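Urocanate hydratase (Paenibacillus sp. Soil724D2, PDB 7NED) probably adds water to thiourocanate in the bacterial breakdown of ergothioneine, holding NAD+ as its cofactor, and also binds urocanate. Local coordinates at residues 314-319 and 442-448; 141-146 and 338-342; 249-255 and 309-315. All coordinates share one frame; numbering follows the deposited sequence.

In the fold
Three contacts gather the Rossmann-like part of the chain and join it to what follows. From the N terminus, contact 2 opens first, on helix 133-150. Contact 3 then opens and closes within that span, pairing strand 250-251 with strand 309-312 in the parallel sheet. Contact 1 begins at Gly-314 and Asn-315, the two residues it shares with contact 3. Contact 2 closes next, on helix 335-344, and contact 1 only at 442-448, so these two cross. Arg-341 joins them by hydrogen bonding to Met-446 O and Glu-448 O, Arg-318 salt-bridges Asp-312 between contacts 1 and 3, and Phe-311 packs on Ile-142 and Ile-146. Contacts 1 and 3 both touch NAD.

Contact 1: residues 314-319 and 442-448. With NAD (nicotinamide-adenine-dinucleotide), chain C.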
loop_
_atom_site.group_PDB
_atom_site.type_symbol
_atom_site.label_atom_id
_atom_site.label_comp_id
_atom_site.label_asym_id
_atom_site.label_seq_id
_atom_site.Cartn_x
_atom_site.Cartn_y
_atom_site.Cartn_z
ATOM N N GLY A 314 -8.636 -21.085 -1.233
ATOM C CA GLY A 314 -8.275 -19.696 -1.356
ATOM C C GLY A 314 -9.409 -18.851 -1.872
ATOM O O GLY A 314 -9.183 -18.006 -2.721
ATOM N N ASN A 315 -10.635 -19.068 -1.414
ATOM C CA ASN A 315 -11.730 -18.238 -1.897
ATOM C C ASN A 315 -12.527 -17.624 -0.761
ATOM O O ASN A 315 -13.685 -17.265 -0.969
ATOM C CB ASN A 315 -12.645 -19.023 -2.831
ATOM C CG ASN A 315 -13.281 -20.255 -2.154
ATOM O OD1 ASN A 315 -12.908 -20.617 -1.031
ATOM N ND2 ASN A 315 -14.206 -20.917 -2.854
ATOM N N ASN A 316 -11.919 -17.443 0.425
ATOM C CA ASN A 316 -12.664 -16.958 1.604
ATOM C C ASN A 316 -13.932 -17.721 1.895
ATOM O O ASN A 316 -14.855 -17.166 2.493
ATOM C CB ASN A 316 -12.967 -15.454 1.528
ATOM C CG ASN A 316 -11.802 -14.580 1.974
ATOM O OD1 ASN A 316 -10.646 -14.756 1.612
ATOM N ND2 ASN A 316 -12.175 -13.527 2.693
ATOM N N ILE A 317 -13.976 -19.016 1.563
ATOM C CA ILE A 317 -15.226 -19.699 1.843
ATOM C C ILE A 317 -15.393 -19.872 3.356
ATOM O O ILE A 317 -16.512 -19.785 3.865
ATOM C CB ILE A 317 -15.334 -21.039 1.097
ATOM C CG1 ILE A 317 -16.784 -21.536 1.197
ATOM C CG2 ILE A 317 -14.390 -22.023 1.745
ATOM C CD1 ILE A 317 -17.145 -22.770 0.326
ATOM N N ARG A 318 -14.290 -20.069 4.110
ATOM C CA ARG A 318 -14.438 -20.251 5.554
ATOM C C ARG A 318 -14.822 -18.939 6.214
ATOM O O ARG A 318 -15.679 -18.914 7.111
ATOM C CB ARG A 318 -13.151 -20.800 6.182
ATOM C CG ARG A 318 -12.778 -22.242 5.742
ATOM C CD ARG A 318 -11.326 -22.532 6.133
ATOM N NE ARG A 318 -10.474 -21.461 5.637
ATOM C CZ ARG A 318 -9.305 -21.116 6.172
ATOM N NH1 ARG A 318 -8.830 -21.777 7.211
ATOM N NH2 ARG A 318 -8.621 -20.073 5.692
ATOM N N SER A 319 -14.196 -17.833 5.778
ATOM C CA SER A 319 -14.570 -16.520 6.284
ATOM C C SER A 319 -16.055 -16.270 6.082
ATOM O O SER A 319 -16.745 -15.843 7.011
ATOM C CB SER A 319 -13.739 -15.422 5.606
ATOM O OG SER A 319 -12.351 -15.696 5.715
ATOM N N HIS A 442 -2.598 -11.846 3.287
ATOM C CA HIS A 442 -3.954 -12.251 3.467
ATOM C C HIS A 442 -4.026 -13.270 4.585
ATOM O O HIS A 442 -3.739 -14.379 4.360
ATOM C CB HIS A 442 -4.475 -12.875 2.208
ATOM C CG HIS A 442 -5.948 -13.088 2.201
ATOM N ND1 HIS A 442 -6.660 -13.407 3.314
ATOM C CD2 HIS A 442 -6.836 -13.050 1.197
ATOM C CE1 HIS A 442 -7.915 -13.576 2.996
ATOM N NE2 HIS A 442 -8.051 -13.352 1.718
ATOM N N PRO A 443 -4.424 -12.815 5.766
ATOM C CA PRO A 443 -4.512 -13.590 6.994
ATOM C C PRO A 443 -5.360 -14.854 6.882
ATOM O O PRO A 443 -5.207 -15.685 7.703
ATOM C CB PRO A 443 -5.081 -12.596 8.006
ATOM C CG PRO A 443 -4.824 -11.280 7.439
ATOM C CD PRO A 443 -4.939 -11.465 5.974
ATOM N N ASN A 444 -6.221 -14.968 5.899
ATOM C CA ASN A 444 -6.958 -16.226 5.764
ATOM C C ASN A 444 -6.642 -16.921 4.451
ATOM O O ASN A 444 -7.357 -17.856 4.059
ATOM C CB ASN A 444 -8.467 -15.997 5.914
ATOM C CG ASN A 444 -8.827 -15.441 7.269
ATOM O OD1 ASN A 444 -8.148 -15.710 8.255
ATOM N ND2 ASN A 444 -9.877 -14.654 7.326
ATOM N N ILE A 445 -5.576 -16.509 3.768
ATOM C CA ILE A 445 -5.091 -17.271 2.629
ATOM C C ILE A 445 -3.577 -17.321 2.765
ATOM O O ILE A 445 -3.044 -18.074 3.588
ATOM C CB ILE A 445 -5.559 -16.673 1.276
ATOM C CG1 ILE A 445 -7.077 -16.656 1.194
ATOM C CG2 ILE A 445 -5.022 -17.476 0.081
ATOM C CD1 ILE A 445 -7.629 -16.219 -0.154
ATOM N N MET A 446 -2.875 -16.465 2.031
ATOM C CA MET A 446 -1.421 -16.591 1.940
ATOM C C MET A 446 -0.749 -16.632 3.301
ATOM O O MET A 446 0.153 -17.453 3.533
ATOM C CB MET A 446 -0.827 -15.433 1.128
ATOM C CG MET A 446 0.672 -15.575 0.978
ATOM S SD MET A 446 1.047 -16.817 -0.305
ATOM C CE MET A 446 2.811 -16.643 -0.528
ATOM N N THR A 447 -1.118 -15.706 4.207
ATOM C CA THR A 447 -0.370 -15.522 5.447
ATOM C C THR A 447 -1.174 -15.926 6.698
ATOM O O THR A 447 -1.024 -15.342 7.786
ATOM C CB THR A 447 0.133 -14.075 5.524
ATOM O OG1 THR A 447 -0.960 -13.157 5.381
ATOM C CG2 THR A 447 1.123 -13.819 4.379
ATOM N N GLU A 448 -2.004 -16.953 6.574
ATOM C CA GLU A 448 -2.727 -17.466 7.721
ATOM C C GLU A 448 -1.772 -18.237 8.629
ATOM O O GLU A 448 -1.046 -19.125 8.173
ATOM C CB GLU A 448 -3.859 -18.377 7.251
ATOM C CG GLU A 448 -4.690 -18.887 8.404
ATOM C CD GLU A 448 -5.950 -19.564 7.922
ATOM O OE1 GLU A 448 -6.582 -19.065 6.951
ATOM O OE2 GLU A 448 -6.308 -20.609 8.496
HETATM P PA NAD C . -15.291 -17.554 -11.529
HETATM O O1A NAD C . -16.357 -16.661 -10.901
HETATM O O2A NAD C . -14.832 -17.502 -12.930
HETATM O O5B NAD C . -16.040 -19.074 -11.473
HETATM C C5B NAD C . -16.712 -19.334 -10.307
HETATM C C4B NAD C . -17.565 -20.642 -10.646
HETATM O O4B NAD C . -18.366 -21.058 -9.575
HETATM C C3B NAD C . -18.510 -20.168 -11.797
HETATM O O3B NAD C . -18.446 -21.046 -12.843
HETATM C C2B NAD C . -19.913 -20.207 -11.117
HETATM O O2B NAD C . -20.912 -20.657 -11.957
HETATM C C1B NAD C . -19.669 -21.338 -10.122
HETATM N N9A NAD C . -20.546 -21.319 -8.950
HETATM C C8A NAD C . -21.020 -20.238 -8.215
HETATM N N7A NAD C . -21.794 -20.589 -7.219
HETATM C C5A NAD C . -21.820 -21.977 -7.271
HETATM C C6A NAD C . -22.476 -22.952 -6.488
HETATM N N6A NAD C . -23.242 -22.608 -5.428
HETATM N N1A NAD C . -22.320 -24.274 -6.779
HETATM C C2A NAD C . -21.564 -24.555 -7.870
HETATM N N3A NAD C . -20.888 -23.744 -8.700
HETATM C C4A NAD C . -21.046 -22.446 -8.368
HETATM O O3 NAD C . -14.251 -17.556 -10.356
HETATM P PN NAD C . -12.782 -18.127 -10.595
HETATM O O1N NAD C . -11.746 -17.312 -11.311
HETATM O O2N NAD C . -12.912 -19.615 -10.846
HETATM O O5D NAD C . -12.100 -18.138 -9.012
HETATM C C5D NAD C . -12.881 -18.882 -8.060
HETATM C C4D NAD C . -12.283 -18.688 -6.693
HETATM O O4D NAD C . -10.883 -18.899 -6.711
HETATM C C3D NAD C . -12.461 -17.101 -6.441
HETATM O O3D NAD C . -12.876 -16.837 -5.106
HETATM C C2D NAD C . -11.013 -16.525 -6.651
HETATM O O2D NAD C . -10.660 -15.485 -5.833
HETATM C C1D NAD C . -10.388 -17.796 -5.992
HETATM N N1N NAD C . -8.922 -17.888 -5.937
HETATM C C2N NAD C . -8.405 -16.981 -5.033
HETATM C C3N NAD C . -7.046 -16.938 -4.764
HETATM C C7N NAD C . -6.571 -15.849 -3.791
HETATM O O7N NAD C . -5.548 -15.930 -3.112
HETATM N N7N NAD C . -7.314 -14.682 -3.738
HETATM C C4N NAD C . -6.241 -17.870 -5.432
HETATM C C5N NAD C . -6.811 -18.779 -6.323
HETATM C C6N NAD C . -8.195 -18.798 -6.565
HETATM O O HOH W 1 -9.904 -18.304 2.160
#
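Gly-314 and Ile-445 stand with their CA atoms 5.6 Å apart, where the loop leading into helix 317-323 meets two successive type I turns that share Ile-445. Arg-318 grips Glu-448 end-on in a salt bridge, NH2 lying 2.6 Å from OE1 and NH1 3.1 Å from OE2. Both carboxylate oxygens use their syn lone pairs, and the two flat groups are only 6° from coplanar. The arginine chain bends at chi3 (-51°), turning its NH1 and NH2 edge to Glu-448, and NE forms a second salt bridge, with Asp-312. A leucine here would lack the guanidinium, and would probably leave the buried Glu-448 and Asp-312 carboxylates without their countercharge. The ring edge of His-442 gives a weak bond from NE2 to Asn-316 OD1 (3.0 Å, 127° at the hydrogen), while ND1 accepts from Asn-444 N at 3.1 Å, which probably limits the ring's rotation. Ile-445 lays CG1 over the centre of that ring, puts CD1 3.5 Å from Gly-314 O and CG2 3.6 Å from NAD O7N. Around this junction of Rossmann-like and C-terminal domains, Ile-317 packs on helix 282-305, and Arg-318 and Glu-448 both rest on Ile-334 of strand 333-334.

Contact 2: residues 141-146 and 338-342; sequences EIFQSI and AFLRP
Ile-146 lies over one face of the Phe-339 ring: its CG1 is 3.7 Å from the ring centroid and 19° off the normal, a CH-pi contact displaced toward the rim at CZ. Ile-142 crosses the Phe-339 side chain at about a right angle, CG2 3.9 Å from CD2. Its other branch does the same to Leu-340, CG1 standing 3.8 Å from CD1, so one isoleucine fills the angle between both. Leu-340 CD2 also meets the aliphatic root of Glu-141, at CB (4.0 Å). Ser-145 OG, set anti to its own nitrogen by chi1 of 176°, comes within 3.6 Å of Phe-339 CB. Behind the ring, Ala-338 CB sits over the centre of the opposite face, sandwiching the aromatic between aliphatic groups. The axes of segments 141-146 and 338-342 approach to 9.0 Å and cross at 104°, and on the latter two consecutive residues, Phe-339 and Leu-340, make the contact. Further out, Phe-335 packs on both Ile-142 and Leu-340, and Phe-311 of strand 309-312 backs Ile-142 and Ile-146. With no hydrogen bond passing between the segments, helices 133-150 and 335-344 are joined by buried apolar and CH-pi packing, which depends on close fit.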
loop_
_atom_site.group_PDB
_atom_site.type_symbol
_atom_site.label_atom_id
_atom_site.label_comp_id
_atom_site.label_asym_id
_atom_site.label_seq_id
_atom_site.Cartn_x
_atom_site.Cartn_y
_atom_site.Cartn_z
ATOM N N GLU A 141 0.073 -29.192 -7.357
ATOM C CA GLU A 141 1.002 -29.306 -6.227
ATOM C C GLU A 141 0.258 -29.443 -4.899
ATOM O O GLU A 141 0.745 -30.108 -3.979
ATOM C CB GLU A 141 1.940 -28.086 -6.162
ATOM C CG GLU A 141 3.026 -27.973 -7.273
ATOM C CD GLU A 141 3.848 -29.259 -7.497
ATOM O OE1 GLU A 141 4.141 -29.591 -8.695
ATOM O OE2 GLU A 141 4.178 -29.927 -6.483
ATOM N N ILE A 142 -0.911 -28.816 -4.764
ATOM C CA ILE A 142 -1.735 -29.077 -3.577
ATOM C C ILE A 142 -2.128 -30.546 -3.521
ATOM O O ILE A 142 -1.992 -31.204 -2.479
ATOM C CB ILE A 142 -2.987 -28.179 -3.554
ATOM C CG1 ILE A 142 -2.618 -26.711 -3.382
ATOM C CG2 ILE A 142 -3.947 -28.646 -2.440
ATOM C CD1 ILE A 142 -3.774 -25.748 -3.709
ATOM N N PHE A 143 -2.692 -31.059 -4.625
ATOM C CA PHE A 143 -3.110 -32.460 -4.647
ATOM C C PHE A 143 -1.926 -33.390 -4.385
ATOM O O PHE A 143 -2.048 -34.358 -3.616
ATOM C CB PHE A 143 -3.777 -32.791 -5.981
ATOM C CG PHE A 143 -5.121 -32.122 -6.180
ATOM C CD1 PHE A 143 -5.852 -31.656 -5.102
ATOM C CD2 PHE A 143 -5.653 -31.977 -7.445
ATOM C CE1 PHE A 143 -7.100 -31.034 -5.293
ATOM C CE2 PHE A 143 -6.902 -31.352 -7.638
ATOM C CZ PHE A 143 -7.614 -30.881 -6.553
ATOM N N GLN A 144 -0.750 -33.086 -4.960
ATOM C CA GLN A 144 0.410 -33.959 -4.746
ATOM C C GLN A 144 0.922 -33.888 -3.312
ATOM O O GLN A 144 1.356 -34.909 -2.759
ATOM C CB GLN A 144 1.544 -33.646 -5.723
ATOM C CG GLN A 144 1.226 -34.063 -7.182
ATOM C CD GLN A 144 1.020 -35.572 -7.373
ATOM O OE1 GLN A 144 0.076 -36.163 -6.835
ATOM N NE2 GLN A 144 1.879 -36.190 -8.172
ATOM N N SER A 145 0.904 -32.694 -2.703
ATOM C CA SER A 145 1.269 -32.562 -1.298
ATOM C C SER A 145 0.346 -33.392 -0.409
ATOM O O SER A 145 0.797 -34.117 0.486
ATOM C CB SER A 145 1.247 -31.079 -0.901
ATOM O OG SER A 145 1.500 -30.951 0.487
ATOM N N ILE A 146 -0.958 -33.315 -0.661
ATOM C CA ILE A 146 -1.911 -34.151 0.063
ATOM C C ILE A 146 -1.587 -35.629 -0.140
ATOM O O ILE A 146 -1.628 -36.420 0.811
ATOM C CB ILE A 146 -3.344 -33.814 -0.390
ATOM C CG1 ILE A 146 -3.731 -32.402 0.075
ATOM C CG2 ILE A 146 -4.343 -34.887 0.077
ATOM C CD1 ILE A 146 -5.101 -31.936 -0.486
ATOM N N ALA A 338 -1.164 -25.247 5.045
ATOM C CA ALA A 338 -1.152 -26.713 5.182
ATOM C C ALA A 338 -0.302 -27.420 4.130
ATOM O O ALA A 338 0.290 -28.475 4.431
ATOM C CB ALA A 338 -2.571 -27.265 5.125
ATOM N N PHE A 339 -0.226 -26.893 2.919
ATOM C CA PHE A 339 0.427 -27.649 1.845
ATOM C C PHE A 339 1.551 -26.918 1.125
ATOM O O PHE A 339 2.592 -27.532 0.848
ATOM C CB PHE A 339 -0.631 -28.086 0.838
ATOM C CG PHE A 339 -1.788 -28.798 1.480
ATOM C CD1 PHE A 339 -1.568 -29.893 2.314
ATOM C CD2 PHE A 339 -3.067 -28.333 1.326
ATOM C CE1 PHE A 339 -2.622 -30.539 2.951
ATOM C CE2 PHE A 339 -4.161 -28.982 1.940
ATOM C CZ PHE A 339 -3.932 -30.086 2.751
ATOM N N LEU A 340 1.386 -25.627 0.799
ATOM C CA LEU A 340 2.350 -25.018 -0.110
ATOM C C LEU A 340 3.377 -24.118 0.577
ATOM O O LEU A 340 4.358 -23.730 -0.059
ATOM C CB LEU A 340 1.626 -24.209 -1.203
ATOM C CG LEU A 340 0.691 -25.008 -2.128
ATOM C CD1 LEU A 340 0.180 -24.078 -3.215
ATOM C CD2 LEU A 340 1.379 -26.220 -2.689
ATOM N N ARG A 341 3.218 -23.808 1.858
ATOM C CA ARG A 341 4.130 -22.849 2.467
ATOM C C ARG A 341 5.597 -23.283 2.414
ATOM O O ARG A 341 6.457 -22.397 2.300
ATOM C CB ARG A 341 3.694 -22.557 3.906
ATOM C CG ARG A 341 4.510 -21.364 4.551
ATOM C CD ARG A 341 3.822 -20.857 5.810
ATOM N NE ARG A 341 2.595 -20.128 5.500
ATOM C CZ ARG A 341 1.611 -19.903 6.360
ATOM N NH1 ARG A 341 1.718 -20.339 7.617
ATOM N NH2 ARG A 341 0.564 -19.163 5.984
ATOM N N PRO A 342 5.960 -24.569 2.445
ATOM C CA PRO A 342 7.383 -24.896 2.278
ATOM C C PRO A 342 7.934 -24.437 0.947
ATOM O O PRO A 342 9.125 -24.122 0.865
ATOM C CB PRO A 342 7.406 -26.427 2.410
ATOM C CG PRO A 342 6.269 -26.698 3.329
ATOM C CD PRO A 342 5.192 -25.744 2.893
#

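Contact 3: residues 249-255 and 309-315. With NAD (nicotinamide-adenine-dinucleotide), chain C.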
loop_
_atom_site.group_PDB
_atom_site.type_symbol
_atom_site.label_atom_id
_atom_site.label_comp_id
_atom_site.label_asym_id
_atom_site.label_seq_id
_atom_site.Cartn_x
_atom_site.Cartn_y
_atom_site.Cartn_z
ATOM N N ASP A 249 -12.250 -38.733 -0.450
ATOM C CA ASP A 249 -10.954 -38.718 0.222
ATOM C C ASP A 249 -10.449 -37.306 0.407
ATOM O O ASP A 249 -9.712 -37.025 1.369
ATOM C CB ASP A 249 -9.951 -39.531 -0.586
ATOM C CG ASP A 249 -10.402 -40.983 -0.745
ATOM O OD1 ASP A 249 -10.503 -41.642 0.315
ATOM O OD2 ASP A 249 -10.695 -41.436 -1.883
ATOM N N ILE A 250 -10.847 -36.413 -0.489
ATOM C CA ILE A 250 -10.410 -35.016 -0.454
ATOM C C ILE A 250 -11.593 -34.143 -0.817
ATOM O O ILE A 250 -12.365 -34.478 -1.710
ATOM C CB ILE A 250 -9.269 -34.759 -1.446
ATOM C CG1 ILE A 250 -8.061 -35.626 -1.088
ATOM C CG2 ILE A 250 -8.897 -33.287 -1.405
ATOM C CD1 ILE A 250 -7.016 -35.651 -2.183
ATOM N N VAL A 251 -11.751 -33.028 -0.118
ATOM C CA VAL A 251 -12.864 -32.142 -0.388
ATOM C C VAL A 251 -12.355 -30.711 -0.355
ATOM O O VAL A 251 -11.707 -30.310 0.614
ATOM C CB VAL A 251 -13.994 -32.314 0.634
ATOM C CG1 VAL A 251 -15.137 -31.320 0.330
ATOM C CG2 VAL A 251 -14.481 -33.811 0.659
ATOM N N THR A 252 -12.667 -29.948 -1.395
ATOM C CA THR A 252 -12.423 -28.500 -1.366
ATOM C C THR A 252 -13.550 -27.825 -2.139
ATOM O O THR A 252 -14.611 -28.416 -2.383
ATOM C CB THR A 252 -11.011 -28.157 -1.882
ATOM O OG1 THR A 252 -10.783 -26.746 -1.725
ATOM C CG2 THR A 252 -10.803 -28.521 -3.339
ATOM N N ASP A 253 -13.336 -26.547 -2.488
ATOM C CA ASP A 253 -14.337 -25.761 -3.187
ATOM C C ASP A 253 -13.584 -24.655 -3.898
ATOM O O ASP A 253 -12.610 -24.131 -3.361
ATOM C CB ASP A 253 -15.364 -25.179 -2.205
ATOM C CG ASP A 253 -16.366 -24.248 -2.900
ATOM O OD1 ASP A 253 -16.025 -23.073 -3.183
ATOM O OD2 ASP A 253 -17.488 -24.701 -3.199
ATOM N N GLN A 254 -13.986 -24.336 -5.113
ATOM C CA GLN A 254 -13.409 -23.166 -5.718
ATOM C C GLN A 254 -14.468 -22.420 -6.496
ATOM O O GLN A 254 -14.234 -21.914 -7.597
ATOM C CB GLN A 254 -12.193 -23.518 -6.556
ATOM C CG GLN A 254 -11.169 -22.384 -6.481
ATOM C CD GLN A 254 -9.903 -22.729 -7.192
ATOM O OE1 GLN A 254 -9.856 -23.666 -7.997
ATOM N NE2 GLN A 254 -8.810 -22.079 -6.776
ATOM N N THR A 255 -15.589 -22.232 -5.841
ATOM C CA THR A 255 -16.617 -21.383 -6.334
ATOM C C THR A 255 -16.171 -19.933 -6.037
ATOM O O THR A 255 -15.289 -19.648 -5.272
ATOM C CB THR A 255 -17.942 -21.606 -5.601
ATOM O OG1 THR A 255 -17.754 -21.390 -4.229
ATOM C CG2 THR A 255 -18.490 -23.012 -5.826
ATOM N N ILE A 309 -9.812 -35.404 3.747
ATOM C CA ILE A 309 -8.866 -34.298 3.816
ATOM C C ILE A 309 -9.589 -33.093 3.209
ATOM O O ILE A 309 -9.829 -33.048 1.999
ATOM C CB ILE A 309 -7.566 -34.609 3.062
ATOM C CG1 ILE A 309 -6.897 -35.890 3.584
ATOM C CG2 ILE A 309 -6.590 -33.434 3.173
ATOM C CD1 ILE A 309 -6.685 -35.895 5.077
ATOM N N VAL A 310 -9.902 -32.106 4.027
ATOM C CA VAL A 310 -10.745 -30.992 3.616
ATOM C C VAL A 310 -9.935 -29.701 3.691
ATOM O O VAL A 310 -9.176 -29.489 4.642
ATOM C CB VAL A 310 -12.001 -30.931 4.516
ATOM C CG1 VAL A 310 -12.936 -29.745 4.160
ATOM C CG2 VAL A 310 -12.738 -32.300 4.499
ATOM N N PHE A 311 -10.065 -28.847 2.674
ATOM C CA PHE A 311 -9.297 -27.611 2.737
ATOM C C PHE A 311 -9.971 -26.517 1.925
ATOM O O PHE A 311 -10.773 -26.766 1.023
ATOM C CB PHE A 311 -7.835 -27.817 2.278
ATOM C CG PHE A 311 -7.698 -28.091 0.809
ATOM C CD1 PHE A 311 -7.440 -27.054 -0.088
ATOM C CD2 PHE A 311 -7.870 -29.371 0.318
ATOM C CE1 PHE A 311 -7.322 -27.296 -1.455
ATOM C CE2 PHE A 311 -7.746 -29.647 -1.056
ATOM C CZ PHE A 311 -7.473 -28.598 -1.954
ATOM N N ASP A 312 -9.648 -25.286 2.321
ATOM C CA ASP A 312 -10.062 -24.069 1.638
ATOM C C ASP A 312 -9.075 -23.775 0.510
ATOM O O ASP A 312 -7.851 -23.757 0.725
ATOM C CB ASP A 312 -10.100 -22.941 2.687
ATOM C CG ASP A 312 -10.529 -21.592 2.137
ATOM O OD1 ASP A 312 -10.281 -21.298 0.951
ATOM O OD2 ASP A 312 -11.074 -20.797 2.949
ATOM N N ASN A 313 -9.603 -23.572 -0.700
ATOM C CA ASN A 313 -8.761 -23.420 -1.878
ATOM C C ASN A 313 -8.551 -21.952 -2.236
ATOM O O ASN A 313 -8.307 -21.610 -3.399
ATOM C CB ASN A 313 -9.352 -24.204 -3.054
ATOM C CG ASN A 313 -8.306 -24.680 -4.039
ATOM O OD1 ASN A 313 -7.103 -24.434 -3.885
ATOM N ND2 ASN A 313 -8.771 -25.371 -5.089
ATOM N N GLY A 314 -8.636 -21.085 -1.233
ATOM C CA GLY A 314 -8.275 -19.696 -1.356
ATOM C C GLY A 314 -9.409 -18.851 -1.872
ATOM O O GLY A 314 -9.183 -18.006 -2.721
ATOM N N ASN A 315 -10.635 -19.068 -1.414
ATOM C CA ASN A 315 -11.730 -18.238 -1.897
ATOM C C ASN A 315 -12.527 -17.624 -0.761
ATOM O O ASN A 315 -13.685 -17.265 -0.969
ATOM C CB ASN A 315 -12.645 -19.023 -2.831
ATOM C CG ASN A 315 -13.281 -20.255 -2.154
ATOM O OD1 ASN A 315 -12.908 -20.617 -1.031
ATOM N ND2 ASN A 315 -14.206 -20.917 -2.854
HETATM P PA NAD C . -15.291 -17.554 -11.529
HETATM O O1A NAD C . -16.357 -16.661 -10.901
HETATM O O2A NAD C . -14.832 -17.502 -12.930
HETATM O O5B NAD C . -16.040 -19.074 -11.473
HETATM C C5B NAD C . -16.712 -19.334 -10.307
HETATM C C4B NAD C . -17.565 -20.642 -10.646
HETATM O O4B NAD C . -18.366 -21.058 -9.575
HETATM C C3B NAD C . -18.510 -20.168 -11.797
HETATM O O3B NAD C . -18.446 -21.046 -12.843
HETATM C C2B NAD C . -19.913 -20.207 -11.117
HETATM O O2B NAD C . -20.912 -20.657 -11.957
HETATM C C1B NAD C . -19.669 -21.338 -10.122
HETATM N N9A NAD C . -20.546 -21.319 -8.950
HETATM C C8A NAD C . -21.020 -20.238 -8.215
HETATM N N7A NAD C . -21.794 -20.589 -7.219
HETATM C C5A NAD C . -21.820 -21.977 -7.271
HETATM C C6A NAD C . -22.476 -22.952 -6.488
HETATM N N6A NAD C . -23.242 -22.608 -5.428
HETATM N N1A NAD C . -22.320 -24.274 -6.779
HETATM C C2A NAD C . -21.564 -24.555 -7.870
HETATM N N3A NAD C . -20.888 -23.744 -8.700
HETATM C C4A NAD C . -21.046 -22.446 -8.368
HETATM O O3 NAD C . -14.251 -17.556 -10.356
HETATM P PN NAD C . -12.782 -18.127 -10.595
HETATM O O1N NAD C . -11.746 -17.312 -11.311
HETATM O O2N NAD C . -12.912 -19.615 -10.846
HETATM O O5D NAD C . -12.100 -18.138 -9.012
HETATM C C5D NAD C . -12.881 -18.882 -8.060
HETATM C C4D NAD C . -12.283 -18.688 -6.693
HETATM O O4D NAD C . -10.883 -18.899 -6.711
HETATM C C3D NAD C . -12.461 -17.101 -6.441
HETATM O O3D NAD C . -12.876 -16.837 -5.106
HETATM C C2D NAD C . -11.013 -16.525 -6.651
HETATM O O2D NAD C . -10.660 -15.485 -5.833
HETATM C C1D NAD C . -10.388 -17.796 -5.992
HETATM N N1N NAD C . -8.922 -17.888 -5.937
HETATM C C2N NAD C . -8.405 -16.981 -5.033
HETATM C C3N NAD C . -7.046 -16.938 -4.764
HETATM C C7N NAD C . -6.571 -15.849 -3.791
HETATM O O7N NAD C . -5.548 -15.930 -3.112
HETATM N N7N NAD C . -7.314 -14.682 -3.738
HETATM C C4N NAD C . -6.241 -17.870 -5.432
HETATM C C5N NAD C . -6.811 -18.779 -6.323
HETATM C C6N NAD C . -8.195 -18.798 -6.565
HETATM O O HOH W 2 -12.242 -23.295 -0.728
#
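Thr-252 lies over one face of the Phe-311 ring, its CB 3.7 Å from the centroid in a CH-pi contact, while Ile-250 CG2 and Asn-313 OD1 stand at the ring edge. The amides of Gln-254 and Asn-313 stack with their planes 16° apart. A chi1 of -175° swings Thr-252 OG1 beside its carbonyl carbon, to donate to Phe-311 O (2.7 Å) from above that acceptor's carbonyl plane. Ile-309 N to Asp-249 O, Val-251 N to Ile-309 O and Phe-311 N to Val-251 O tie the backbones in parallel register. These strands, joined through helices 274-280 and 282-305, form a beta-alpha-beta unit of the Rossmann-like sheet, in which strand 250-251 lies between strands 159-163 and 309-312. As in other Rossmann folds, the cofactor sits at the strands' C-terminal ends. There Asn-315 ND2 bonds both Asp-253 OD1 (2.8 Å) and Thr-255 O (2.9 Å), both near the Asn-315 amide plane. That carboxylate oxygen also accepts from Thr-255 N, closing an Asx turn, and from Thr-255 OG1: three donors hold it. Asp-312 OD1 accepts from two, Gly-314 N and Asn-315 N. Gln-254 NE2 comes within 3.3 Å of NAD C6N, and Asn-315 CB within 3.2 Å of NAD O3D.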